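Local coordinates for methyltransferase-like protein of unknown function (Silicibacter pomeroyi DSS-3, PDB 3CVO), which is of unknown function but has the fold of a class I SAM-dependent methyltransferase and probably transfers methyl groups from S-adenosylmethionine, at residues 18-23 against 174-179. Sequence-based numbering, arbitrary orientation.
Sequences PAEAEA and IGRLAA
Glu20, near the start of helix 18-30, reaches into the tight turn of 174-179 and makes the single hydrogen bond between the two segments. Glu20 OE2 accepts a hydrogen bond from Arg176 N at 2.9 Å. The bond is almost straight (178°), but the donor meets the oxygen from above the carboxylate plane. Two torsions put the group there: CG lies anti to the carbonyl carbon, and the chain then bends at chi2 (93°).

Charge plays a looser part. Glu20 OE2 sits 4.4 Å from Arg176 NE, well out of the guanidinium plane, so no N-H of that group points at it. Arg176 is committed elsewhere: its NE forms a salt bridge with Asp153 and its NH2 binds the carbonyl of Thr15. The positive charge may still favour an ionised Glu20.

The turn is a type II' beta turn, Ile174 to Leu177, closing the hairpin of strands 172-174 and 177-182. These are the last two strands of the Rossmann-like sheet, in the order 3-2-1-4-5-7-6 of class I methyltransferases. Gly175 takes the positive-phi position (53°), and its CA lies close against Glu20 OE2.

Apolar contacts line the same helix face. Ile174 CG2 touches Ala19 CB and Ala23 CB, and Leu177 CD2 meets Ala23 CB at 4.0 Å. Ile174 CG2 also rests against the helix backbone, 3.6 Å from Ala19 O. Leu177 and Glu20 run past each other in opposite directions, with Glu20 CG 3.5 Å from Leu177 CB.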
ATOM      1  N   PRO A  18     -15.552 -12.738 -30.220  1.00 29.48           N
ATOM      2  CA  PRO A  18     -16.936 -12.292 -30.339  1.00 30.74           C
ATOM      3  C   PRO A  18     -17.773 -12.221 -29.064  1.00 30.73           C
ATOM      4  O   PRO A  18     -18.452 -11.223 -28.819  1.00 31.34           O
ATOM      5  CB  PRO A  18     -17.524 -13.349 -31.270  1.00 31.38           C
ATOM      6  CG  PRO A  18     -16.392 -13.652 -32.198  1.00 27.99           C
ATOM      7  CD  PRO A  18     -15.182 -13.655 -31.327  1.00 31.67           C
ATOM      8  N   ALA A  19     -17.795 -13.319 -28.327  1.00 30.40           N
ATOM      9  CA  ALA A  19     -18.621 -13.430 -27.110  1.00 30.11           C
ATOM     10  C   ALA A  19     -18.213 -12.339 -26.126  1.00 29.45           C
ATOM     11  O   ALA A  19     -19.028 -11.622 -25.520  1.00 27.39           O
ATOM     12  CB  ALA A  19     -18.414 -14.800 -26.458  1.00 29.78           C
ATOM     13  N   GLU A  20     -16.901 -12.261 -25.971  1.00 26.94           N
ATOM     14  CA  GLU A  20     -16.272 -11.326 -25.052  1.00 24.50           C
ATOM     15  C   GLU A  20     -16.589  -9.892 -25.489  1.00 25.71           C
ATOM     16  O   GLU A  20     -16.917  -9.054 -24.668  1.00 24.04           O
ATOM     17  CB  GLU A  20     -14.751 -11.511 -25.025  1.00 24.77           C
ATOM     18  CG  GLU A  20     -14.246 -12.667 -24.206  1.00 24.65           C
ATOM     19  CD  GLU A  20     -14.065 -13.905 -25.019  1.00 31.85           C
ATOM     20  OE1 GLU A  20     -14.827 -14.054 -25.990  1.00 29.50           O
ATOM     21  OE2 GLU A  20     -13.165 -14.714 -24.694  1.00 33.64           O
ATOM     22  N   ALA A  21     -16.472  -9.629 -26.793  1.00 24.95           N
ATOM     23  CA  ALA A  21     -16.649  -8.273 -27.334  1.00 23.44           C
ATOM     24  C   ALA A  21     -18.098  -7.842 -27.187  1.00 24.43           C
ATOM     25  O   ALA A  21     -18.391  -6.674 -26.945  1.00 25.60           O
ATOM     26  CB  ALA A  21     -16.202  -8.188 -28.794  1.00 21.22           C
ATOM     27  N   GLU A  22     -19.006  -8.800 -27.306  1.00 24.27           N
ATOM     28  CA  GLU A  22     -20.437  -8.507 -27.171  1.00 26.72           C
ATOM     29  C   GLU A  22     -20.782  -8.188 -25.702  1.00 26.38           C
ATOM     30  O   GLU A  22     -21.643  -7.366 -25.395  1.00 27.36           O
ATOM     31  CB  GLU A  22     -21.291  -9.673 -27.681  1.00 28.52           C
ATOM     32  CG  GLU A  22     -22.804  -9.421 -27.573  1.00 36.83           C
ATOM     33  CD  GLU A  22     -23.629 -10.692 -27.716  1.00 52.02           C
ATOM     34  OE1 GLU A  22     -23.379 -11.652 -26.942  1.00 55.17           O
ATOM     35  OE2 GLU A  22     -24.534 -10.729 -28.593  1.00 59.28           O
ATOM     36  N   ALA A  23     -20.107  -8.861 -24.795  1.00 26.24           N
ATOM     37  CA  ALA A  23     -20.326  -8.617 -23.363  1.00 24.55           C
ATOM     38  C   ALA A  23     -19.867  -7.194 -23.035  1.00 25.24           C
ATOM     39  O   ALA A  23     -20.501  -6.467 -22.291  1.00 24.84           O
ATOM     40  CB  ALA A  23     -19.583  -9.641 -22.525  1.00 24.02           C
ATOM     41  N   ILE A 174     -17.257 -15.147 -19.428  1.00 25.17           N
ATOM     42  CA  ILE A 174     -17.624 -15.036 -20.847  1.00 26.61           C
ATOM     43  C   ILE A 174     -16.347 -15.246 -21.638  1.00 26.64           C
ATOM     44  O   ILE A 174     -15.558 -14.328 -21.862  1.00 28.45           O
ATOM     45  CB  ILE A 174     -18.277 -13.656 -21.219  1.00 29.16           C
ATOM     46  CG1 ILE A 174     -19.378 -13.270 -20.218  1.00 30.53           C
ATOM     47  CG2 ILE A 174     -18.855 -13.684 -22.632  1.00 26.18           C
ATOM     48  CD1 ILE A 174     -18.949 -12.204 -19.256  1.00 32.97           C
ATOM     49  N   GLY A 175     -16.154 -16.486 -22.060  1.00 25.11           N
ATOM     50  CA  GLY A 175     -14.865 -16.910 -22.549  1.00 24.97           C
ATOM     51  C   GLY A 175     -13.787 -16.592 -21.551  1.00 26.84           C
ATOM     52  O   GLY A 175     -13.814 -17.027 -20.399  1.00 28.73           O
ATOM     53  N   ARG A 176     -12.825 -15.816 -22.015  1.00 26.19           N
ATOM     54  CA  ARG A 176     -11.636 -15.497 -21.230  1.00 28.18           C
ATOM     55  C   ARG A 176     -11.879 -14.250 -20.395  1.00 25.03           C
ATOM     56  O   ARG A 176     -11.041 -13.824 -19.623  1.00 28.09           O
ATOM     57  CB  ARG A 176     -10.470 -15.193 -22.159  1.00 30.62           C
ATOM     58  CG  ARG A 176     -10.724 -13.908 -22.938  1.00 37.78           C
ATOM     59  CD  ARG A 176      -9.627 -13.598 -23.925  1.00 41.26           C
ATOM     60  NE  ARG A 176      -9.604 -12.171 -24.195  1.00 43.56           N
ATOM     61  CZ  ARG A 176      -8.985 -11.627 -25.226  1.00 43.76           C
ATOM     62  NH1 ARG A 176      -8.353 -12.402 -26.092  1.00 46.26           N
ATOM     63  NH2 ARG A 176      -9.012 -10.321 -25.402  1.00 42.73           N
ATOM     64  N   LEU A 177     -13.034 -13.652 -20.620  1.00 22.28           N
ATOM     65  CA  LEU A 177     -13.403 -12.394 -19.946  1.00 22.29           C
ATOM     66  C   LEU A 177     -14.222 -12.694 -18.686  1.00 22.94           C
ATOM     67  O   LEU A 177     -15.194 -13.445 -18.714  1.00 22.97           O
ATOM     68  CB  LEU A 177     -14.229 -11.510 -20.885  1.00 24.42           C
ATOM     69  CG  LEU A 177     -14.681 -10.163 -20.325  1.00 24.97           C
ATOM     70  CD1 LEU A 177     -13.454  -9.262 -20.230  1.00 25.05           C
ATOM     71  CD2 LEU A 177     -15.763  -9.524 -21.218  1.00 28.01           C
ATOM     72  N   ALA A 178     -13.802 -12.102 -17.585  1.00 24.13           N
ATOM     73  CA  ALA A 178     -14.504 -12.215 -16.301  1.00 23.02           C
ATOM     74  C   ALA A 178     -15.320 -10.966 -16.037  1.00 22.84           C
ATOM     75  O   ALA A 178     -14.826  -9.843 -16.077  1.00 26.26           O
ATOM     76  CB  ALA A 178     -13.502 -12.452 -15.142  1.00 25.55           C
ATOM     77  N   ALA A 179     -16.595 -11.185 -15.788  1.00 22.95           N
ATOM     78  CA  ALA A 179     -17.520 -10.148 -15.368  1.00 21.03           C
ATOM     79  C   ALA A 179     -17.865 -10.325 -13.890  1.00 23.25           C
ATOM     80  O   ALA A 179     -18.373 -11.369 -13.450  1.00 20.87           O
ATOM     81  CB  ALA A 179     -18.794 -10.194 -16.220  1.00 19.80           C
TER